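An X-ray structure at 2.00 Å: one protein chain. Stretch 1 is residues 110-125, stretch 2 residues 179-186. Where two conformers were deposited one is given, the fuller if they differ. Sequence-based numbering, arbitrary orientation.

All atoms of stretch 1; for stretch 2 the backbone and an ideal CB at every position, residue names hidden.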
ATOM      1  N   TYR A 110     -17.848   3.134  -2.711  1.00 64.12           N
ATOM      2  CA  TYR A 110     -17.548   3.122  -1.285  1.00 60.71           C
ATOM      3  C   TYR A 110     -16.517   4.181  -0.921  1.00 66.40           C
ATOM      4  O   TYR A 110     -16.554   4.725   0.189  1.00 64.12           O
ATOM      5  CB  TYR A 110     -17.055   1.737  -0.860  1.00 63.46           C
ATOM      6  CG  TYR A 110     -16.634   1.658   0.580  1.00 65.64           C
ATOM      7  CD1 TYR A 110     -17.577   1.594   1.598  1.00 70.68           C
ATOM      8  CD2 TYR A 110     -15.300   1.655   0.928  1.00 63.92           C
ATOM      9  CE1 TYR A 110     -17.191   1.524   2.922  1.00 67.35           C
ATOM     10  CE2 TYR A 110     -14.906   1.589   2.249  1.00 59.77           C
ATOM     11  CZ  TYR A 110     -15.854   1.522   3.241  1.00 68.11           C
ATOM     12  OH  TYR A 110     -15.458   1.451   4.564  1.00 77.91           O
ATOM     13  N   LEU A 111     -15.592   4.481  -1.837  1.00 64.94           N
ATOM     14  CA  LEU A 111     -14.618   5.533  -1.580  1.00 56.26           C
ATOM     15  C   LEU A 111     -15.287   6.895  -1.462  1.00 54.42           C
ATOM     16  O   LEU A 111     -14.804   7.756  -0.717  1.00 56.85           O
ATOM     17  CB  LEU A 111     -13.570   5.564  -2.681  1.00 51.11           C
ATOM     18  CG  LEU A 111     -12.589   4.403  -2.702  1.00 53.68           C
ATOM     19  CD1 LEU A 111     -11.457   4.714  -3.662  1.00 58.24           C
ATOM     20  CD2 LEU A 111     -12.043   4.152  -1.304  1.00 51.18           C
ATOM     21  N   PHE A 112     -16.405   7.102  -2.167  1.00 63.80           N
ATOM     22  CA  PHE A 112     -17.093   8.388  -2.096  1.00 66.67           C
ATOM     23  C   PHE A 112     -17.622   8.671  -0.695  1.00 68.80           C
ATOM     24  O   PHE A 112     -17.787   9.837  -0.321  1.00 68.52           O
ATOM     25  CB  PHE A 112     -18.236   8.433  -3.111  1.00 61.33           C
ATOM     26  CG  PHE A 112     -17.786   8.354  -4.542  1.00 65.08           C
ATOM     27  CD1 PHE A 112     -16.491   8.691  -4.898  1.00 71.54           C
ATOM     28  CD2 PHE A 112     -18.665   7.956  -5.539  1.00 70.36           C
ATOM     29  CE1 PHE A 112     -16.076   8.628  -6.219  1.00 74.03           C
ATOM     30  CE2 PHE A 112     -18.254   7.893  -6.866  1.00 74.63           C
ATOM     31  CZ  PHE A 112     -16.961   8.229  -7.204  1.00 75.25           C
ATOM     32  N   SER A 113     -17.894   7.627   0.090  1.00 72.81           N
ATOM     33  CA  SER A 113     -18.396   7.799   1.447  1.00 72.28           C
ATOM     34  C   SER A 113     -17.287   7.996   2.477  1.00 69.32           C
ATOM     35  O   SER A 113     -17.592   8.315   3.633  1.00 71.79           O
ATOM     36  CB  SER A 113     -19.257   6.594   1.848  1.00 77.16           C
ATOM     37  OG  SER A 113     -18.458   5.442   2.066  1.00 85.63           O
ATOM     38  N   GLN A 114     -16.022   7.842   2.093  1.00 66.14           N
ATOM     39  CA  GLN A 114     -14.922   7.864   3.047  1.00 59.65           C
ATOM     40  C   GLN A 114     -14.345   9.272   3.225  1.00 60.45           C
ATOM     41  O   GLN A 114     -14.516  10.161   2.384  1.00 56.68           O
ATOM     42  CB  GLN A 114     -13.816   6.900   2.605  1.00 63.03           C
ATOM     43  CG  GLN A 114     -14.236   5.437   2.586  1.00 69.39           C
ATOM     44  CD  GLN A 114     -14.775   4.970   3.930  1.00 77.14           C
ATOM     45  OE1 GLN A 114     -15.990   4.877   4.127  1.00 87.30           O
ATOM     46  NE2 GLN A 114     -13.872   4.688   4.864  1.00 75.57           N
ATOM     47  N   ALA A 115     -13.611   9.444   4.325  1.00 50.51           N
ATOM     48  CA  ALA A 115     -13.082  10.750   4.691  1.00 52.45           C
ATOM     49  C   ALA A 115     -11.958  11.169   3.750  1.00 49.92           C
ATOM     50  O   ALA A 115     -11.073  10.375   3.420  1.00 50.05           O
ATOM     51  CB  ALA A 115     -12.578  10.730   6.133  1.00 54.21           C
ATOM     52  N   ARG A 116     -12.007  12.419   3.307  1.00 51.64           N
ATOM     53  CA  ARG A 116     -10.964  12.944   2.434  1.00 55.65           C
ATOM     54  C   ARG A 116      -9.642  12.984   3.192  1.00 49.82           C
ATOM     55  O   ARG A 116      -9.585  13.462   4.329  1.00 48.03           O
ATOM     56  CB  ARG A 116     -11.340  14.339   1.932  1.00 59.75           C
ATOM     57  CG  ARG A 116     -12.395  14.335   0.832  1.00 77.33           C
ATOM     58  CD  ARG A 116     -13.800  14.626   1.360  1.00 86.47           C
ATOM     59  NE  ARG A 116     -14.568  15.420   0.403  1.00 91.58           N
ATOM     60  CZ  ARG A 116     -15.801  15.873   0.609  1.00 95.22           C
ATOM     61  NH1 ARG A 116     -16.429  15.605   1.745  1.00 94.49           N
ATOM     62  NH2 ARG A 116     -16.412  16.595  -0.327  1.00 97.29           N
ATOM     63  N   GLY A 117      -8.584  12.470   2.570  1.00 46.90           N
ATOM     64  CA  GLY A 117      -7.275  12.401   3.183  1.00 49.99           C
ATOM     65  C   GLY A 117      -6.899  11.017   3.673  1.00 48.68           C
ATOM     66  O   GLY A 117      -5.749  10.810   4.066  1.00 47.26           O
ATOM     67  N   THR A 118      -7.813  10.064   3.661  1.00 46.13           N
ATOM     68  CA  THR A 118      -7.410   8.711   4.002  1.00 49.81           C
ATOM     69  C   THR A 118      -6.590   8.114   2.859  1.00 50.62           C
ATOM     70  O   THR A 118      -6.686   8.530   1.700  1.00 51.87           O
ATOM     71  CB  THR A 118      -8.636   7.858   4.302  1.00 55.52           C
ATOM     72  OG1 THR A 118      -9.580   8.018   3.239  1.00 52.88           O
ATOM     73  CG2 THR A 118      -9.294   8.320   5.596  1.00 60.06           C
ATOM     74  N   PHE A 119      -5.755   7.145   3.197  1.00 40.43           N
ATOM     75  CA  PHE A 119      -4.892   6.491   2.223  1.00 47.38           C
ATOM     76  C   PHE A 119      -5.510   5.180   1.751  1.00 49.06           C
ATOM     77  O   PHE A 119      -6.049   4.409   2.543  1.00 47.53           O
ATOM     78  CB  PHE A 119      -3.508   6.283   2.827  1.00 45.81           C
ATOM     79  CG  PHE A 119      -2.879   7.570   3.280  1.00 45.06           C
ATOM     80  CD1 PHE A 119      -2.304   8.439   2.364  1.00 44.06           C
ATOM     81  CD2 PHE A 119      -2.920   7.944   4.614  1.00 45.84           C
ATOM     82  CE1 PHE A 119      -1.743   9.644   2.772  1.00 54.21           C
ATOM     83  CE2 PHE A 119      -2.349   9.135   5.031  1.00 44.19           C
ATOM     84  CZ  PHE A 119      -1.763   9.997   4.101  1.00 49.40           C
ATOM     85  N   VAL A 120      -5.450   4.946   0.448  1.00 40.81           N
ATOM     86  CA  VAL A 120      -6.234   3.914  -0.221  1.00 46.59           C
ATOM     87  C   VAL A 120      -5.288   3.033  -1.031  1.00 42.78           C
ATOM     88  O   VAL A 120      -4.295   3.520  -1.583  1.00 47.61           O
ATOM     89  CB  VAL A 120      -7.319   4.548  -1.128  1.00 49.13           C
ATOM     90  CG1 VAL A 120      -8.027   3.489  -1.978  1.00 46.20           C
ATOM     91  CG2 VAL A 120      -8.327   5.315  -0.285  1.00 50.76           C
ATOM     92  N   SER A 121      -5.594   1.735  -1.087  1.00 43.24           N
ATOM     93  CA  SER A 121      -4.879   0.761  -1.895  1.00 41.56           C
ATOM     94  C   SER A 121      -5.913  -0.025  -2.677  1.00 44.17           C
ATOM     95  O   SER A 121      -6.984  -0.326  -2.149  1.00 52.08           O
ATOM     96  CB  SER A 121      -4.062  -0.202  -1.023  1.00 43.80           C
ATOM     97  OG  SER A 121      -2.839   0.391  -0.615  1.00 46.01           O
ATOM     98  N   GLY A 122      -5.614  -0.356  -3.925  1.00 49.61           N
ATOM     99  CA  GLY A 122      -6.598  -1.025  -4.759  1.00 57.38           C
ATOM    100  C   GLY A 122      -6.076  -1.250  -6.160  1.00 58.70           C
ATOM    101  O   GLY A 122      -5.118  -0.605  -6.600  1.00 57.47           O
ATOM    102  N   GLU A 123      -6.728  -2.184  -6.852  1.00 62.58           N
ATOM    103  CA  GLU A 123      -6.421  -2.505  -8.240  1.00 64.99           C
ATOM    104  C   GLU A 123      -7.614  -2.125  -9.100  1.00 68.42           C
ATOM    105  O   GLU A 123      -8.718  -2.637  -8.890  1.00 70.84           O
ATOM    106  CB  GLU A 123      -6.103  -3.987  -8.414  1.00 75.01           C
ATOM    107  CG  GLU A 123      -5.067  -4.535  -7.465  1.00 85.29           C
ATOM    108  CD  GLU A 123      -4.793  -6.007  -7.707  1.00 88.95           C
ATOM    109  OE1 GLU A 123      -4.017  -6.603  -6.933  1.00 85.86           O
ATOM    110  OE2 GLU A 123      -5.355  -6.562  -8.674  1.00 93.10           O
ATOM    111  N   TYR A 124      -7.389  -1.254 -10.081  1.00 66.00           N
ATOM    112  CA  TYR A 124      -8.473  -0.718 -10.889  1.00 71.56           C
ATOM    113  C   TYR A 124      -8.101  -0.744 -12.366  1.00 80.81           C
ATOM    114  O   TYR A 124      -6.923  -0.748 -12.737  1.00 83.05           O
ATOM    115  CB  TYR A 124      -8.814   0.719 -10.468  1.00 56.28           C
ATOM    116  CG  TYR A 124      -9.203   0.851  -9.021  1.00 63.29           C
ATOM    117  CD1 TYR A 124     -10.494   0.576  -8.602  1.00 68.36           C
ATOM    118  CD2 TYR A 124      -8.265   1.211  -8.064  1.00 54.82           C
ATOM    119  CE1 TYR A 124     -10.857   0.695  -7.274  1.00 59.15           C
ATOM    120  CE2 TYR A 124      -8.615   1.318  -6.722  1.00 58.09           C
ATOM    121  CZ  TYR A 124      -9.915   1.057  -6.335  1.00 55.95           C
ATOM    122  OH  TYR A 124     -10.275   1.155  -5.004  1.00 56.84           O
ATOM    123  N   LEU A 125      -9.133  -0.772 -13.208  1.00 87.89           N
ATOM    124  CA  LEU A 125      -8.975  -0.688 -14.656  1.00 90.00           C
ATOM    125  C   LEU A 125      -8.926   0.770 -15.083  1.00 82.69           C
ATOM    126  O   LEU A 125      -9.756   1.577 -14.649  1.00 75.80           O
ATOM    127  CB  LEU A 125     -10.125  -1.399 -15.374  1.00 99.88           C
ATOM    128  CG  LEU A 125     -10.177  -2.926 -15.274  1.00108.32           C
ATOM    129  CD1 LEU A 125     -11.054  -3.375 -14.110  1.00107.51           C
ATOM    130  CD2 LEU A 125     -10.668  -3.523 -16.595  1.00112.47           C
ATOM    131  N   UNK A 179     -15.476  15.941  -8.827  1.00 85.13           N
ATOM    132  CA  UNK A 179     -15.216  14.532  -8.612  1.00 64.12           C
ATOM    133  C   UNK A 179     -14.167  14.223  -7.559  1.00 67.12           C
ATOM    134  O   UNK A 179     -13.640  15.083  -6.844  1.00 58.35           O
ATOM    135  CB  UNK A 179     -14.789  13.897  -9.937  1.00 64.12           C
ATOM    136  N   UNK A 180     -13.870  12.936  -7.463  1.00 60.08           N
ATOM    137  CA  UNK A 180     -12.937  12.423  -6.480  1.00 62.90           C
ATOM    138  C   UNK A 180     -11.655  11.979  -7.172  1.00 63.38           C
ATOM    139  O   UNK A 180     -11.664  11.610  -8.350  1.00 61.51           O
ATOM    140  CB  UNK A 180     -13.558  11.267  -5.693  1.00 62.90           C
ATOM    141  N   UNK A 181     -10.551  12.010  -6.427  1.00 50.79           N
ATOM    142  CA  UNK A 181      -9.236  11.678  -6.957  0.63 44.97           C
ATOM    143  C   UNK A 181      -8.476  10.816  -5.956  1.00 55.92           C
ATOM    144  O   UNK A 181      -8.700  10.901  -4.744  1.00 53.99           O
ATOM    145  CB  UNK A 181      -8.446  12.947  -7.283  0.63 44.97           C
ATOM    146  N   UNK A 182      -7.571  10.000  -6.476  1.00 52.98           N
ATOM    147  CA  UNK A 182      -6.550   9.318  -5.697  1.00 47.69           C
ATOM    148  C   UNK A 182      -5.227   9.941  -6.127  1.00 53.50           C
ATOM    149  O   UNK A 182      -4.789   9.758  -7.271  1.00 60.14           O
ATOM    150  CB  UNK A 182      -6.572   7.803  -5.909  1.00 47.69           C
ATOM    151  N   UNK A 183      -4.622  10.705  -5.225  1.00 53.24           N
ATOM    152  CA  UNK A 183      -3.402  11.448  -5.495  1.00 45.00           C
ATOM    153  C   UNK A 183      -2.175  10.676  -5.033  1.00 53.51           C
ATOM    154  O   UNK A 183      -2.098  10.230  -3.880  1.00 47.51           O
ATOM    155  CB  UNK A 183      -3.451  12.817  -4.814  1.00 45.00           C
ATOM    156  N   UNK A 184      -1.212  10.534  -5.932  1.00 50.77           N
ATOM    157  CA  UNK A 184       0.103  10.056  -5.540  1.00 55.16           C
ATOM    158  C   UNK A 184       0.681  10.964  -4.463  1.00 56.89           C
ATOM    159  O   UNK A 184       0.521  12.187  -4.511  1.00 49.54           O
ATOM    160  CB  UNK A 184       1.039   9.987  -6.749  1.00 55.16           C
ATOM    161  N   UNK A 185       1.337  10.354  -3.476  1.00 52.71           N
ATOM    162  CA  UNK A 185       2.001  11.059  -2.382  1.00 55.58           C
ATOM    163  C   UNK A 185       3.362  10.412  -2.146  1.00 46.99           C
ATOM    164  O   UNK A 185       3.750   9.458  -2.834  1.00 45.08           O
ATOM    165  CB  UNK A 185       1.153  11.034  -1.109  1.00 55.58           C
ATOM    166  N   UNK A 186       4.071  10.917  -1.129  1.00 50.62           N
ATOM    167  CA  UNK A 186       5.478  10.570  -0.929  1.00 54.80           C
ATOM    168  C   UNK A 186       5.718   9.055  -0.830  1.00 51.58           C
ATOM    169  O   UNK A 186       6.727   8.550  -1.343  1.00 46.94           O
ATOM    170  CB  UNK A 186       5.996  11.253   0.338  1.00 54.80           C
TER

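Position 179 opens the stretch with a phi of 89° and a psi of -175°. A positive phi strains any residue that carries a CB, so the backbone by itself favours glycine, and an ideal CB here would find nothing of stretch 1 within 5.5 Å. The residue is Gly-179.

Position 180 is the decisive one. Its backbone is extended, its CA-to-CB bond points toward stretch 1, and the ideal CB already lies 3.7 Å from Phe-112 CE1. Beyond it lies a slot: the Phe-112 ring and backbone, with Leu-111 O, form one wall, the Arg-116 side chain lies over the other side at the far end, and Gln-114 O stands near that end. A small side chain would touch little more than the Phe-112 ring; a long aliphatic chain could fill part of the slot, but a broad, flat aromatic one suits it better, because it can slide between the two sides. The residue is Trp-180, with chi1 in the m well, and it accounts for 147 Å² of covered area. Its five-membered ring meets the Phe-112 ring obliquely, with centroids 4.4 Å apart and planes at 31°; the closest side-chain atoms are Phe-112 CD1 and Trp-180 CD1, at 3.3 Å. The six-membered ring carries the contact on to the backbone: Phe-112 CA sits over its face, 4.1 Å from the centroid and 17° off the normal, a CH-pi contact. Phe-112 O approaches Trp-180 CZ2 to 3.2 Å. At the far end, Trp-180 CH2 lies 3.6 Å from Arg-116 NE, over one face of the guanidinium, so that the cation adjoins the electron-rich indole.

At position 181 the strand has turned its CB out of reach of stretch 1, which therefore sets no preference; many residues would fit. It is Gln-181, whose amide is hydrogen-bonded elsewhere in the structure.

Position 182 points toward stretch 1 again, as alternation along a strand predicts. The ideal CB has no neighbour there within 5.5 Å, so a gap must be bridged, and what lies across it is largely apolar: Leu-111, Val-120 and the ring of Tyr-124. A medium-sized aliphatic side chain is called for, and leucine, isoleucine or methionine could serve. The residue is Leu-182, in the m,t rotamer. Leu-182 CD2 lies 3.8 Å from Val-120 CB, Leu-182 CD1 reaches to 4.5 Å from Tyr-124 CE2, and both methyls, CD1 and CD2, lie 4.4 Å from Leu-111 CD1. The branched end thus spreads over three partners.

Positions 183 and 184 are both out of reach, and stretch 1 asks nothing of either. They are Arg-183 and Ser-184.

Position 185 points toward stretch 1 once more, its ideal CB 5.0 Å from Phe-119 CE1. A modest apolar group would close that distance; valine, isoleucine or leucine would all be reasonable. It is Val-185, whose CG2 comes within 4.3 Å of Phe-119 CE1, a light contact made obliquely to the ring.

Position 186 is again out of reach, free to carry a polar or charged chain, and is Arg-186.

Stretch 2, residues 179-186: GWQLRSVR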
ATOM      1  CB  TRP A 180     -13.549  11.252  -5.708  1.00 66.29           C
ATOM      2  CG  TRP A 180     -14.699  11.626  -4.823  1.00 66.66           C
ATOM      3  CD1 TRP A 180     -15.973  11.917  -5.214  1.00 70.89           C
ATOM      4  CD2 TRP A 180     -14.683  11.741  -3.393  1.00 70.87           C
ATOM      5  NE1 TRP A 180     -16.750  12.206  -4.119  1.00 73.03           N
ATOM      6  CE2 TRP A 180     -15.981  12.107  -2.989  1.00 69.29           C
ATOM      7  CE3 TRP A 180     -13.695  11.576  -2.415  1.00 78.38           C
ATOM      8  CZ2 TRP A 180     -16.318  12.307  -1.647  1.00 66.71           C
ATOM      9  CZ3 TRP A 180     -14.037  11.770  -1.077  1.00 75.60           C
ATOM     10  CH2 TRP A 180     -15.333  12.134  -0.710  1.00 71.84           C
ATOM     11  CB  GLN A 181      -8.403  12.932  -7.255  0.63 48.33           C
ATOM     12  CG  GLN A 181      -9.114  13.981  -8.137  0.63 53.90           C
ATOM     13  CD  GLN A 181      -9.974  14.943  -7.330  0.63 58.64           C
ATOM     14  OE1 GLN A 181      -9.705  15.195  -6.153  0.63 52.34           O
ATOM     15  NE2 GLN A 181     -11.028  15.471  -7.956  0.63 57.99           N
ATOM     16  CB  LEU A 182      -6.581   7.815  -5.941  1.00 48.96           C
ATOM     17  CG  LEU A 182      -7.814   7.080  -5.420  1.00 55.69           C
ATOM     18  CD1 LEU A 182      -7.811   5.656  -5.953  1.00 50.58           C
ATOM     19  CD2 LEU A 182      -7.794   7.078  -3.897  1.00 60.98           C
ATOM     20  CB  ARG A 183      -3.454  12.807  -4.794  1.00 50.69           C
ATOM     21  CG  ARG A 183      -4.081  13.898  -5.621  1.00 61.26           C
ATOM     22  CD  ARG A 183      -4.492  15.056  -4.756  1.00 60.24           C
ATOM     23  NE  ARG A 183      -5.631  15.755  -5.349  1.00 70.26           N
ATOM     24  CZ  ARG A 183      -5.532  16.638  -6.342  1.00 71.39           C
ATOM     25  NH1 ARG A 183      -4.345  16.927  -6.859  1.00 73.25           N
ATOM     26  NH2 ARG A 183      -6.622  17.226  -6.820  1.00 69.48           N
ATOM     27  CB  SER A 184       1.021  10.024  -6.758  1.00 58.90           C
ATOM     28  OG  SER A 184       1.372  11.346  -7.143  1.00 61.55           O
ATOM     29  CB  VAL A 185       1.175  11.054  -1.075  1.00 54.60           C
ATOM     30  CG1 VAL A 185      -0.093  11.919  -1.203  1.00 52.28           C
ATOM     31  CG2 VAL A 185       0.848   9.635  -0.661  1.00 44.87           C
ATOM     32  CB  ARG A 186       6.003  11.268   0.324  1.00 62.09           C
ATOM     33  CG  ARG A 186       7.502  11.072   0.563  1.00 61.78           C
ATOM     34  CD  ARG A 186       7.967  11.957   1.696  1.00 64.56           C
ATOM     35  NE  ARG A 186       9.277  11.583   2.230  1.00 66.89           N
ATOM     36  CZ  ARG A 186      10.441  11.877   1.653  1.00 73.04           C
ATOM     37  NH1 ARG A 186      10.470  12.540   0.505  1.00 78.64           N
ATOM     38  NH2 ARG A 186      11.580  11.506   2.226  1.00 75.09           N
TER
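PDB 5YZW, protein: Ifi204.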